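PDB 2FNA: conserved hypothetical protein from Sulfolobus solfataricus, which is of unknown function but binds ADP in a P-loop ATPase domain and is thought to act as an AAA+ ATPase. Local coordinates for residues V150-R153 against G154-L157. Sequence-based numbering, arbitrary orientation.
Sequences VKLR and GVNL. With EDO (1,2-ethanediol), chain I.
A type I beta turn runs from Leu152 to Val155, with Arg153 and Gly154 at its corners, closed by a weak hydrogen bond from Val155 N to Leu152 O of 3.3 Å that is nonetheless fairly straight, at 164°. An inverse gamma turn centred on Leu152 overlaps the beta turn, with a weak bond of 3.0 Å from Arg153 N to Lys151 O. Arg153 and Gly154, the corner residues, are exposed. The side chains of Leu152 and Val155 meet obliquely. Leu152 holds CG anti to its own N (chi1 -175°), which sets CG beside the carbonyl carbon and lets CG and CD2 reach Val155 CB, with CD2 at 3.9 Å from it. The same CD2 methyl group approaches Leu157 CD1 more loosely, at 4.4 Å. This small apolar cluster continues into helix 74-91, where Phe77 touches both leucines and Tyr74 touches Val155. The segment belongs to the connection from strand 139-144 of the parallel sheet to helix 158-167, within the P-loop ATPase domain. The turn thus packs this strand-to-helix connection against helix 74-91. The side chain of Arg153 bends at chi2 (-90°), which carries one face of the guanidinium to Val150 O, 3.2 Å from the plane and offset toward its rim. Lys151 NZ forms a salt bridge with Glu148 and also donates to the backbone oxygens of Phe66 and Arg69. Asn156 uses both ends of its amide. OD1 accepts a bond from Leu158 N and so caps the start of helix 158-167. Asn156 ND2 donates to O1 of a 1,2-ethanediol molecule at 2.9 Å, and that diol probably comes from the crystallisation liquor.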
loop_
_atom_site.group_PDB
_atom_site.type_symbol
_atom_site.label_atom_id
_atom_site.label_comp_id
_atom_site.label_asym_id
_atom_site.label_seq_id
_atom_site.Cartn_x
_atom_site.Cartn_y
_atom_site.Cartn_z
ATOM N N VAL A 150 -2.976 2.261 -12.134
ATOM C CA VAL A 150 -4.138 2.884 -12.746
ATOM C C VAL A 150 -3.740 4.165 -13.495
ATOM O O VAL A 150 -4.296 4.509 -14.553
ATOM C CB VAL A 150 -5.165 3.306 -11.666
ATOM C CG1 VAL A 150 -6.216 4.180 -12.264
ATOM C CG2 VAL A 150 -5.813 2.093 -11.027
ATOM N N LYS A 151 -2.796 4.874 -12.902
ATOM C CA LYS A 151 -2.244 6.118 -13.473
ATOM C C LYS A 151 -1.357 5.872 -14.679
ATOM O O LYS A 151 -1.057 6.792 -15.427
ATOM C CB LYS A 151 -1.428 6.826 -12.410
ATOM C CG LYS A 151 -2.204 7.268 -11.190
ATOM C CD LYS A 151 -1.233 7.596 -10.062
ATOM C CE LYS A 151 -1.940 8.136 -8.821
ATOM N NZ LYS A 151 -0.926 8.599 -7.820
ATOM N N LEU A 152 -0.919 4.633 -14.869
ATOM C CA LEU A 152 -0.130 4.276 -16.044
ATOM C C LEU A 152 -1.057 3.986 -17.271
ATOM O O LEU A 152 -1.177 2.847 -17.755
ATOM C CB LEU A 152 0.763 3.088 -15.704
ATOM C CG LEU A 152 1.774 2.588 -16.745
ATOM C CD1 LEU A 152 2.943 3.514 -16.898
ATOM C CD2 LEU A 152 2.278 1.225 -16.350
ATOM N N ARG A 153 -1.662 5.054 -17.779
ATOM C CA ARG A 153 -2.816 4.987 -18.666
ATOM C C ARG A 153 -2.489 4.487 -20.038
ATOM O O ARG A 153 -3.370 3.981 -20.735
ATOM C CB ARG A 153 -3.443 6.358 -18.852
ATOM C CG ARG A 153 -3.804 7.114 -17.610
ATOM C CD ARG A 153 -5.205 6.829 -17.147
ATOM N NE ARG A 153 -5.459 7.508 -15.882
ATOM C CZ ARG A 153 -6.419 7.169 -15.021
ATOM N NH1 ARG A 153 -7.224 6.135 -15.249
ATOM N NH2 ARG A 153 -6.558 7.865 -13.906
ATOM N N GLY A 154 -1.241 4.664 -20.452
ATOM C CA GLY A 154 -0.824 4.280 -21.784
ATOM C C GLY A 154 -0.274 2.879 -21.936
ATOM O O GLY A 154 0.216 2.525 -23.000
ATOM N N VAL A 155 -0.351 2.083 -20.872
ATOM C CA VAL A 155 0.060 0.695 -20.908
ATOM C C VAL A 155 -1.039 -0.135 -20.245
ATOM O O VAL A 155 -1.499 0.211 -19.171
ATOM C CB VAL A 155 1.361 0.510 -20.112
ATOM C CG1 VAL A 155 1.756 -0.941 -20.012
ATOM C CG2 VAL A 155 2.473 1.315 -20.734
ATOM N N ASN A 156 -1.413 -1.247 -20.869
ATOM C CA ASN A 156 -2.258 -2.255 -20.237
ATOM C C ASN A 156 -1.480 -3.535 -19.917
ATOM O O ASN A 156 -1.213 -4.342 -20.808
ATOM C CB ASN A 156 -3.470 -2.571 -21.123
ATOM C CG ASN A 156 -4.406 -3.585 -20.486
ATOM O OD1 ASN A 156 -4.310 -3.852 -19.294
ATOM N ND2 ASN A 156 -5.324 -4.150 -21.281
ATOM N N LEU A 157 -1.149 -3.723 -18.633
ATOM C CA LEU A 157 -0.373 -4.875 -18.198
ATOM C C LEU A 157 -1.208 -6.113 -17.932
ATOM O O LEU A 157 -0.655 -7.185 -17.708
ATOM C CB LEU A 157 0.409 -4.534 -16.934
ATOM C CG LEU A 157 1.460 -3.424 -17.065
ATOM C CD1 LEU A 157 2.021 -3.112 -15.658
ATOM C CD2 LEU A 157 2.575 -3.797 -18.016
HETATM C C1 EDO I . -8.605 -5.481 -19.887
HETATM O O1 EDO I . -7.572 -5.949 -20.816
HETATM C C2 EDO I . -10.042 -5.678 -20.395
HETATM O O2 EDO I . -11.057 -5.239 -19.452
#